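Side-chain contacts in putative iron-regulated protein A (Parabacteroides distasonis ATCC 8503, PDB 4ECG), which binds calcium ions and belongs to the imelysin-like (putative M75 peptidase) family, although its physiological role, perhaps linked to iron, remains uncertain: residues Thr53-Tyr58 against Arg146-Ala151; Glu119-Ile122 against Glu126-Lys129; Glu308-Ser311 against Leu315-Leu318; Ile338-Ala343 against Ile358-Glu363. All coordinates share one frame; numbering follows the deposited sequence.

Contact 1. Residues Thr53-Tyr58 against Arg146-Ala151; sequences TKMTAY and RGFHTA
M55, modelled as selenomethionine, reaches F148 with the last atom of its chain, and each step towards that end brings it closer. CB lies 7.0 Å from CZ of F148. CG, set anti to the backbone N (chi1 -170°), gains little on it, but bends at chi2 and chi3 swing the rest inward: SE comes to 5.2 Å from CZ of F148, and the methyl CE touches that CZ at 3.9 Å. The flexible unbranched chain suits this place, because it can bend to fit between the neighbouring helices; it also packs on V84, M184 and T188.

One turn on, Y58 spans the gap with a stiff ring, its OH lying 3.3 Å from CB of A151. The small alanine leaves room for the phenol, whose hydroxyl is hydrogen-bonded to S181 of helix 171-196. F148, also packed on V84, makes a cation-pi contact with R85, and its side chain comes within about 4 Å of that of the calcium ligand D109. M55 and Y58 of helix 29-68 thus support F148 and A151, which lie within G147-E152, the GxHxxE signature of imelysin-like proteins; H149 is hydrogen-bonded to both E152 and E277.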
loop_
_atom_site.group_PDB
_atom_site.type_symbol
_atom_site.label_atom_id
_atom_site.label_comp_id
_atom_site.label_asym_id
_atom_site.label_seq_id
_atom_site.Cartn_x
_atom_site.Cartn_y
_atom_site.Cartn_z
ATOM N N THR A 53 8.598 13.476 -0.528
ATOM C CA THR A 53 9.866 13.827 -1.173
ATOM C C THR A 53 9.907 13.107 -2.524
ATOM O O THR A 53 10.154 13.734 -3.541
ATOM C CB THR A 53 11.105 13.500 -0.297
ATOM O OG1 THR A 53 11.068 14.256 0.931
ATOM C CG2 THR A 53 12.405 13.803 -1.044
ATOM N N LYS A 54 9.600 11.810 -2.548
ATOM C CA LYS A 54 9.717 11.037 -3.774
ATOM C C LYS A 54 8.624 11.425 -4.782
ATOM O O LYS A 54 8.856 11.346 -6.000
ATOM C CB LYS A 54 9.674 9.518 -3.524
ATOM C CG LYS A 54 10.628 8.936 -2.482
ATOM C CD LYS A 54 11.933 8.489 -3.068
ATOM C CE LYS A 54 12.947 8.009 -2.018
ATOM N NZ LYS A 54 12.586 6.652 -1.555
HETATM N N MSE A 55 7.444 11.835 -4.288
HETATM C CA MSE A 55 6.354 12.290 -5.162
HETATM C C MSE A 55 6.670 13.632 -5.833
HETATM O O MSE A 55 6.370 13.825 -6.984
HETATM C CB MSE A 55 5.010 12.349 -4.425
HETATM C CG MSE A 55 3.817 12.569 -5.331
HETATM SE SE MSE A 55 3.496 11.043 -6.565
HETATM C CE MSE A 55 2.484 9.980 -5.336
ATOM N N THR A 56 7.257 14.544 -5.111
ATOM C CA THR A 56 7.782 15.762 -5.691
ATOM C C THR A 56 8.855 15.460 -6.748
ATOM O O THR A 56 8.819 16.049 -7.807
ATOM C CB THR A 56 8.276 16.727 -4.586
ATOM O OG1 THR A 56 7.215 16.921 -3.607
ATOM C CG2 THR A 56 8.797 18.133 -5.194
ATOM N N ALA A 57 9.758 14.507 -6.532
ATOM C CA ALA A 57 10.735 14.150 -7.604
ATOM C C ALA A 57 10.003 13.547 -8.805
ATOM O O ALA A 57 10.301 13.860 -9.990
ATOM C CB ALA A 57 11.790 13.189 -7.117
ATOM N N TYR A 58 9.009 12.716 -8.517
ATOM C CA TYR A 58 8.253 12.112 -9.592
ATOM C C TYR A 58 7.533 13.158 -10.477
ATOM O O TYR A 58 7.611 13.069 -11.695
ATOM C CB TYR A 58 7.291 11.078 -9.080
ATOM C CG TYR A 58 6.264 10.710 -10.118
ATOM C CD1 TYR A 58 6.514 9.767 -11.097
ATOM C CD2 TYR A 58 5.010 11.294 -10.091
ATOM C CE1 TYR A 58 5.527 9.454 -12.064
ATOM C CE2 TYR A 58 4.023 10.965 -11.005
ATOM C CZ TYR A 58 4.283 10.075 -11.994
ATOM O OH TYR A 58 3.286 9.900 -12.873
ATOM N N ARG A 146 -7.818 8.254 -12.834
ATOM C CA ARG A 146 -6.604 8.886 -12.419
ATOM C C ARG A 146 -5.703 7.969 -11.538
ATOM O O ARG A 146 -5.795 6.780 -11.619
ATOM C CB ARG A 146 -6.941 10.250 -11.787
ATOM C CG ARG A 146 -7.684 10.160 -10.491
ATOM C CD ARG A 146 -7.644 11.460 -9.722
ATOM N NE ARG A 146 -8.347 11.348 -8.428
ATOM C CZ ARG A 146 -9.539 11.847 -8.114
ATOM N NH1 ARG A 146 -10.248 12.550 -8.980
ATOM N NH2 ARG A 146 -10.020 11.671 -6.876
ATOM N N GLY A 147 -4.774 8.532 -10.774
ATOM C CA GLY A 147 -4.002 7.776 -9.787
ATOM C C GLY A 147 -2.792 7.101 -10.412
ATOM O O GLY A 147 -2.550 7.271 -11.629
ATOM N N PHE A 148 -2.057 6.359 -9.567
ATOM C CA PHE A 148 -0.812 5.658 -9.950
ATOM C C PHE A 148 -0.952 4.829 -11.236
ATOM O O PHE A 148 -0.066 4.798 -12.073
ATOM C CB PHE A 148 -0.385 4.673 -8.879
ATOM C CG PHE A 148 0.500 5.231 -7.817
ATOM C CD1 PHE A 148 1.851 5.235 -7.980
ATOM C CD2 PHE A 148 -0.030 5.634 -6.609
ATOM C CE1 PHE A 148 2.677 5.674 -6.987
ATOM C CE2 PHE A 148 0.780 6.078 -5.601
ATOM C CZ PHE A 148 2.145 6.103 -5.805
ATOM N N HIS A 149 -2.079 4.182 -11.387
ATOM C CA HIS A 149 -2.212 3.240 -12.497
ATOM C C HIS A 149 -2.563 3.881 -13.809
ATOM O O HIS A 149 -2.279 3.317 -14.859
ATOM C CB HIS A 149 -3.159 2.099 -12.123
ATOM C CG HIS A 149 -2.670 1.294 -10.928
ATOM N ND1 HIS A 149 -1.497 0.625 -10.935
ATOM C CD2 HIS A 149 -3.198 1.142 -9.666
ATOM C CE1 HIS A 149 -1.309 0.061 -9.748
ATOM N NE2 HIS A 149 -2.356 0.369 -8.966
ATOM N N THR A 150 -3.145 5.078 -13.784
ATOM C CA THR A 150 -3.422 5.767 -15.032
ATOM C C THR A 150 -2.062 6.301 -15.559
ATOM O O THR A 150 -1.768 6.156 -16.735
ATOM C CB THR A 150 -4.490 6.888 -14.893
ATOM O OG1 THR A 150 -5.727 6.316 -14.492
ATOM C CG2 THR A 150 -4.703 7.637 -16.211
ATOM N N ALA A 151 -1.265 6.920 -14.696
ATOM C CA ALA A 151 0.107 7.348 -15.016
ATOM C C ALA A 151 0.922 6.123 -15.541
ATOM O O ALA A 151 1.525 6.190 -16.586
ATOM C CB ALA A 151 0.762 7.993 -13.776
#

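Contact 2. Residues Glu119-Ile122 against Glu126-Lys129; sequences EEII and EFSK
I121 turns its side chain toward segment 126-129, and its two branches part to meet different partners. CG2, which is anti to the backbone N (chi1 -69° for CG1), takes the F127 side: it lies 3.5 Å from CD1 of F127 and 3.8 Å from CE1 of the same ring, approaching neither squarely over the face nor at the edge. The other branch diverges from it at roughly a right angle. I121 CG1 passes 3.9 Å from E126 O, the carbonyl oxygen. The terminal I121 CD1 ends 3.9 Å from K129 CB. A beta-branched residue suits the place because one side chain fills the angle between an aromatic ring and the root of a lysine.

The turn that brings F127 and K129 to the same isoleucine is fixed by a backbone bond, K129 N to E126 O at 3.2 Å. T124, between the segments, adds to this with a hydroxyl bonded to both E120 O and E126 N. I121 lies on helix 115-124 and segment 126-129 in the loop that follows, so the contact packs this loop back on the end of the helix. Beyond I121, the ring of F127 continues onto Y176 and L179 of helix 171-196, while I121 itself reaches Y176, I130 and L145.

Along the solvent side run the charged chains. E120 OE2 stands 4.9 Å from K129 NZ, too far for a salt bridge, and 5.0 Å from E126 OE1. The lysine would probably temper the repulsion between the two carboxylates, but these charges make no direct contact, so the junction rests on apolar contact around I121.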
loop_
_atom_site.group_PDB
_atom_site.type_symbol
_atom_site.label_atom_id
_atom_site.label_comp_id
_atom_site.label_asym_id
_atom_site.label_seq_id
_atom_site.Cartn_x
_atom_site.Cartn_y
_atom_site.Cartn_z
ATOM N N GLU A 119 -9.772 6.619 -22.626
ATOM C CA GLU A 119 -9.663 6.755 -24.076
ATOM C C GLU A 119 -10.547 7.898 -24.582
ATOM O O GLU A 119 -10.172 8.657 -25.499
ATOM C CB GLU A 119 -10.042 5.438 -24.763
ATOM C CG GLU A 119 -9.289 5.170 -26.060
ATOM C CD GLU A 119 -9.789 3.898 -26.761
ATOM O OE1 GLU A 119 -9.536 2.779 -26.231
ATOM O OE2 GLU A 119 -10.446 4.013 -27.839
ATOM N N GLU A 120 -11.717 8.017 -23.967
ATOM C CA GLU A 120 -12.667 9.032 -24.317
ATOM C C GLU A 120 -12.105 10.415 -23.983
ATOM O O GLU A 120 -12.204 11.349 -24.790
ATOM C CB GLU A 120 -13.990 8.781 -23.590
ATOM C CG GLU A 120 -15.190 9.576 -24.097
ATOM C CD GLU A 120 -16.355 9.514 -23.110
ATOM O OE1 GLU A 120 -16.834 8.400 -22.817
ATOM O OE2 GLU A 120 -16.757 10.571 -22.595
ATOM N N ILE A 121 -11.515 10.556 -22.809
ATOM C CA ILE A 121 -10.948 11.838 -22.420
ATOM C C ILE A 121 -9.751 12.193 -23.364
ATOM O O ILE A 121 -9.591 13.333 -23.785
ATOM C CB ILE A 121 -10.531 11.844 -20.917
ATOM C CG1 ILE A 121 -11.760 11.804 -20.021
ATOM C CG2 ILE A 121 -9.715 13.089 -20.590
ATOM C CD1 ILE A 121 -11.444 11.518 -18.576
ATOM N N ILE A 122 -8.949 11.209 -23.732
ATOM C CA ILE A 122 -7.853 11.460 -24.616
ATOM C C ILE A 122 -8.386 12.045 -25.935
ATOM O O ILE A 122 -7.743 12.912 -26.522
ATOM C CB ILE A 122 -7.017 10.180 -24.893
ATOM C CG1 ILE A 122 -6.298 9.743 -23.599
ATOM C CG2 ILE A 122 -6.049 10.428 -26.052
ATOM C CD1 ILE A 122 -5.667 8.341 -23.654
ATOM N N GLU A 126 -11.861 16.341 -22.319
ATOM C CA GLU A 126 -12.714 16.729 -21.176
ATOM C C GLU A 126 -12.060 16.359 -19.825
ATOM O O GLU A 126 -12.516 15.505 -19.060
ATOM C CB GLU A 126 -14.139 16.148 -21.316
ATOM C CG GLU A 126 -15.232 17.081 -20.762
ATOM C CD GLU A 126 -16.605 16.422 -20.541
ATOM O OE1 GLU A 126 -16.831 15.349 -21.135
ATOM O OE2 GLU A 126 -17.450 16.979 -19.767
ATOM N N PHE A 127 -10.977 17.034 -19.524
ATOM C CA PHE A 127 -10.190 16.710 -18.337
ATOM C C PHE A 127 -10.884 16.900 -16.999
ATOM O O PHE A 127 -10.525 16.219 -16.039
ATOM C CB PHE A 127 -8.866 17.455 -18.352
ATOM C CG PHE A 127 -8.046 17.147 -19.544
ATOM C CD1 PHE A 127 -7.638 15.847 -19.790
ATOM C CD2 PHE A 127 -7.657 18.146 -20.403
ATOM C CE1 PHE A 127 -6.864 15.561 -20.908
ATOM C CE2 PHE A 127 -6.907 17.889 -21.528
ATOM C CZ PHE A 127 -6.502 16.592 -21.785
ATOM N N SER A 128 -11.904 17.741 -16.948
ATOM C CA SER A 128 -12.728 17.886 -15.738
ATOM C C SER A 128 -13.292 16.576 -15.154
ATOM O O SER A 128 -13.548 16.495 -13.951
ATOM C CB SER A 128 -13.884 18.914 -15.938
ATOM O OG SER A 128 -14.786 18.535 -16.957
ATOM N N LYS A 129 -13.468 15.566 -15.992
ATOM C CA LYS A 129 -13.974 14.292 -15.537
ATOM C C LYS A 129 -13.007 13.552 -14.583
ATOM O O LYS A 129 -13.398 12.578 -13.958
ATOM C CB LYS A 129 -14.317 13.398 -16.747
ATOM C CG LYS A 129 -15.505 13.859 -17.602
ATOM C CD LYS A 129 -15.829 12.886 -18.767
ATOM C CE LYS A 129 -16.894 11.785 -18.466
ATOM N NZ LYS A 129 -16.475 10.543 -17.697
#

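Contact 3. Residues Glu308-Ser311 against Leu315-Leu318; sequences ESAS and LHAL
A310 and S311 run extended (psi 148° in both) alongside the first turn of helix 315-322, where CA of A310 lies 7.6 Å from CA of H316, and CA of S311 7.7 Å from CA of A317. The methyl CB of A310 lies 3.7 Å from CD2 of H316, meeting the imidazole obliquely. That ring stands there because its CG is anti to the backbone N (chi1 164°), which carries it out toward the loop. The small methyl of A310 sits beside F300, which touches both A310 and the H316 ring, the two ring planes being about 55° apart. Further along, the carbonyl O of S311 faces the methyl CB of A317 at 4.3 Å, a loose contact.

H316 ND1 bonds to D327 OD1, which fixes the rotation of the imidazole, and the hydroxyl of S314 ties S311 O to the backbone N of A317, bracing the loop against the start of the helix. Backbone bonds of S311 with F300 and of H316 with Y299 moor both segments to the end of helix 284-300, and S311 also touches T38 of helix 29-68. L315, turned away from the loop, packs on helix 225-233.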
loop_
_atom_site.group_PDB
_atom_site.type_symbol
_atom_site.label_atom_id
_atom_site.label_comp_id
_atom_site.label_asym_id
_atom_site.label_seq_id
_atom_site.Cartn_x
_atom_site.Cartn_y
_atom_site.Cartn_z
ATOM N N GLU A 308 16.470 -8.435 15.106
ATOM C CA GLU A 308 17.840 -8.159 15.581
ATOM C C GLU A 308 18.170 -6.644 15.649
ATOM O O GLU A 308 19.230 -6.287 16.082
ATOM C CB GLU A 308 18.879 -8.965 14.761
ATOM C CG GLU A 308 18.972 -10.456 15.141
ATOM C CD GLU A 308 19.806 -11.338 14.145
ATOM O OE1 GLU A 308 20.524 -10.838 13.233
ATOM O OE2 GLU A 308 19.766 -12.581 14.271
ATOM N N SER A 309 17.247 -5.769 15.273
ATOM C CA SER A 309 17.472 -4.324 15.299
ATOM C C SER A 309 16.247 -3.510 15.779
ATOM O O SER A 309 16.203 -2.267 15.649
ATOM C CB SER A 309 17.826 -3.895 13.893
ATOM O OG SER A 309 16.825 -4.323 12.974
ATOM N N ALA A 310 15.294 -4.235 16.381
ATOM C CA ALA A 310 13.988 -3.715 16.770
ATOM C C ALA A 310 14.089 -2.627 17.813
ATOM O O ALA A 310 14.986 -2.664 18.669
ATOM C CB ALA A 310 13.162 -4.851 17.349
ATOM N N SER A 311 13.149 -1.686 17.761
ATOM C CA SER A 311 12.958 -0.704 18.854
ATOM C C SER A 311 12.424 -1.353 20.158
ATOM O O SER A 311 11.695 -2.339 20.115
ATOM C CB SER A 311 12.012 0.411 18.392
ATOM O OG SER A 311 11.583 1.199 19.485
ATOM N N LEU A 315 5.611 -3.235 19.127
ATOM C CA LEU A 315 4.667 -4.322 19.325
ATOM C C LEU A 315 5.436 -5.603 19.530
ATOM O O LEU A 315 4.979 -6.503 20.276
ATOM C CB LEU A 315 3.711 -4.510 18.128
ATOM C CG LEU A 315 2.546 -3.557 18.036
ATOM C CD1 LEU A 315 1.795 -3.696 16.681
ATOM C CD2 LEU A 315 1.697 -3.781 19.273
ATOM N N HIS A 316 6.580 -5.710 18.858
ATOM C CA HIS A 316 7.470 -6.853 19.060
ATOM C C HIS A 316 7.865 -7.014 20.495
ATOM O O HIS A 316 7.740 -8.094 21.060
ATOM C CB HIS A 316 8.702 -6.716 18.188
ATOM C CG HIS A 316 9.828 -7.615 18.586
ATOM N ND1 HIS A 316 9.770 -8.947 18.442
ATOM C CD2 HIS A 316 11.082 -7.325 19.131
ATOM C CE1 HIS A 316 10.934 -9.492 18.899
ATOM N NE2 HIS A 316 11.726 -8.494 19.313
ATOM N N ALA A 317 8.329 -5.940 21.106
ATOM C CA ALA A 317 8.782 -6.013 22.482
ATOM C C ALA A 317 7.607 -6.391 23.369
ATOM O O ALA A 317 7.742 -7.264 24.210
ATOM C CB ALA A 317 9.374 -4.683 22.928
ATOM N N LEU A 318 6.448 -5.753 23.183
ATOM C CA LEU A 318 5.325 -6.023 24.077
ATOM C C LEU A 318 4.851 -7.467 23.909
ATOM O O LEU A 318 4.633 -8.162 24.897
ATOM C CB LEU A 318 4.171 -5.057 23.866
ATOM C CG LEU A 318 4.351 -3.590 24.265
ATOM C CD1 LEU A 318 3.003 -2.882 24.069
ATOM C CD2 LEU A 318 4.892 -3.433 25.669
#

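Contact 4. Residues Ile338-Ala343 against Ile358-Glu363; sequences IDAINA and INTATE
A340 and A361 bring their helices together almost backbone to backbone. The methyl CB of A340 sits 3.6 Å from CA of A361 and 4.0 Å from its CB, so it rests on the surface of the opposite helix rather than between long side chains. The return contact is similar: CB of A361 lies 4.0 Å from the carbonyl O of A340 and 4.3 Å from N of I341. Alanine suits both places because its single methyl lets the CA atoms of this pair approach to 4.7 Å, and the axes of the two short segments to 8.2 Å.

Flanking the pair, T360 lays CG2 against CB of A340 at 4.1 Å. This methyl faces the partner because it is anti to the backbone N (chi1 -55° for OG1); the hydroxyl turns back along its own helix to bond E356 O, so the threonine presents carbon across the interface and keeps its polar group satisfied at home.

The segments run antiparallel at 152°, as arms of a helical hairpin formed by helices 324-343 and 355-377 with a connecting loop, whose I344 also touches A361. Outside the alanine contact, I341 packs on I292 and I338 on I292 and K296, all of helix 284-300. From the second arm, I358 and T362 turn away from the first and pack on helix 239-259, so each arm leans on a different helix of the bundle.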
loop_
_atom_site.group_PDB
_atom_site.type_symbol
_atom_site.label_atom_id
_atom_site.label_comp_id
_atom_site.label_asym_id
_atom_site.label_seq_id
_atom_site.Cartn_x
_atom_site.Cartn_y
_atom_site.Cartn_z
ATOM N N ILE A 338 7.236 -12.732 3.284
ATOM C CA ILE A 338 8.085 -11.971 2.362
ATOM C C ILE A 338 8.888 -12.923 1.486
ATOM O O ILE A 338 8.986 -12.743 0.287
ATOM C CB ILE A 338 9.059 -11.028 3.127
ATOM C CG1 ILE A 338 8.301 -9.922 3.839
ATOM C CG2 ILE A 338 10.098 -10.377 2.214
ATOM C CD1 ILE A 338 9.101 -9.225 4.973
ATOM N N ASP A 339 9.509 -13.921 2.091
ATOM C CA ASP A 339 10.297 -14.868 1.300
ATOM C C ASP A 339 9.402 -15.593 0.258
ATOM O O ASP A 339 9.847 -15.825 -0.869
ATOM C CB ASP A 339 11.049 -15.888 2.198
ATOM C CG ASP A 339 12.206 -15.242 3.043
ATOM O OD1 ASP A 339 12.557 -14.036 2.961
ATOM O OD2 ASP A 339 12.774 -15.978 3.826
ATOM N N ALA A 340 8.159 -15.954 0.641
ATOM C CA ALA A 340 7.222 -16.670 -0.240
ATOM C C ALA A 340 6.786 -15.744 -1.390
ATOM O O ALA A 340 6.749 -16.147 -2.516
ATOM C CB ALA A 340 6.014 -17.164 0.538
ATOM N N ILE A 341 6.525 -14.484 -1.091
ATOM C CA ILE A 341 6.169 -13.550 -2.129
ATOM C C ILE A 341 7.336 -13.442 -3.102
ATOM O O ILE A 341 7.096 -13.615 -4.275
ATOM C CB ILE A 341 5.739 -12.166 -1.607
ATOM C CG1 ILE A 341 4.425 -12.281 -0.822
ATOM C CG2 ILE A 341 5.607 -11.214 -2.777
ATOM C CD1 ILE A 341 4.054 -11.125 0.107
ATOM N N ASN A 342 8.573 -13.237 -2.610
ATOM C CA ASN A 342 9.774 -13.110 -3.454
ATOM C C ASN A 342 10.102 -14.354 -4.316
ATOM O O ASN A 342 10.744 -14.237 -5.338
ATOM C CB ASN A 342 11.030 -12.764 -2.621
ATOM C CG ASN A 342 11.022 -11.356 -2.033
ATOM O OD1 ASN A 342 10.288 -10.492 -2.469
ATOM N ND2 ASN A 342 11.847 -11.144 -1.005
ATOM N N ALA A 343 9.679 -15.535 -3.893
ATOM C CA ALA A 343 9.970 -16.764 -4.617
ATOM C C ALA A 343 9.013 -16.951 -5.807
ATOM O O ALA A 343 9.296 -17.778 -6.699
ATOM C CB ALA A 343 9.923 -17.991 -3.673
ATOM N N ILE A 358 2.873 -19.851 -5.459
ATOM C CA ILE A 358 1.694 -18.948 -5.187
ATOM C C ILE A 358 0.972 -19.445 -3.895
ATOM O O ILE A 358 0.726 -18.675 -2.975
ATOM C CB ILE A 358 0.743 -18.852 -6.400
ATOM C CG1 ILE A 358 1.398 -18.011 -7.506
ATOM C CG2 ILE A 358 -0.608 -18.246 -5.991
ATOM C CD1 ILE A 358 0.812 -18.137 -8.916
ATOM N N ASN A 359 0.789 -20.750 -3.779
ATOM C CA ASN A 359 0.126 -21.332 -2.620
ATOM C C ASN A 359 0.859 -21.152 -1.341
ATOM O O ASN A 359 0.232 -20.823 -0.347
ATOM C CB ASN A 359 -0.219 -22.826 -2.825
ATOM C CG ASN A 359 -1.347 -23.032 -3.858
ATOM O OD1 ASN A 359 -1.994 -22.058 -4.252
ATOM N ND2 ASN A 359 -1.541 -24.277 -4.342
ATOM N N THR A 360 2.173 -21.352 -1.340
ATOM C CA THR A 360 3.005 -21.081 -0.139
ATOM C C THR A 360 2.808 -19.608 0.263
ATOM O O THR A 360 2.727 -19.261 1.447
ATOM C CB THR A 360 4.486 -21.387 -0.455
ATOM O OG1 THR A 360 4.569 -22.734 -0.939
ATOM C CG2 THR A 360 5.448 -21.194 0.761
ATOM N N ALA A 361 2.700 -18.748 -0.751
ATOM C CA ALA A 361 2.598 -17.306 -0.531
ATOM C C ALA A 361 1.234 -16.999 0.063
ATOM O O ALA A 361 1.136 -16.348 1.088
ATOM C CB ALA A 361 2.824 -16.560 -1.842
ATOM N N THR A 362 0.161 -17.501 -0.547
ATOM C CA THR A 362 -1.198 -17.201 -0.005
ATOM C C THR A 362 -1.455 -17.886 1.342
ATOM O O THR A 362 -2.070 -17.293 2.212
ATOM C CB THR A 362 -2.310 -17.530 -0.999
ATOM O OG1 THR A 362 -2.320 -18.936 -1.250
ATOM C CG2 THR A 362 -2.083 -16.785 -2.342
ATOM N N GLU A 363 -0.956 -19.098 1.558
ATOM C CA GLU A 363 -0.987 -19.689 2.915
ATOM C C GLU A 363 -0.174 -18.922 3.941
ATOM O O GLU A 363 -0.517 -18.905 5.108
ATOM C CB GLU A 363 -0.515 -21.127 2.927
ATOM C CG GLU A 363 -1.453 -22.087 2.200
ATOM C CD GLU A 363 -0.722 -23.339 1.708
ATOM O OE1 GLU A 363 0.247 -23.785 2.396
ATOM O OE2 GLU A 363 -1.101 -23.858 0.627
#

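The four contacts punctuate a mainly helical chain. Contact 1 joins helix 29-68 to helix 147-155 across 87 intervening residues, and contact 2 is nested within that loop, the two centres about 19 Å apart on one side of the molecule. Contacts 3 and 4 follow in series, centres about 24 Å apart, with helices 315-322 and 324-343 consecutive in the chain. Contact 3 lies opposite contacts 1 and 2, its centre about 49 Å from that of contact 2; contact 4 has its centre about 28 Å from that of contact 1. Contact 1 comes nearest the calcium-binding residues, contact 2 packs a turn at the surface, contact 3, partly buried, a loop on the start of helix 315-322, and contact 4 joins a helical hairpin.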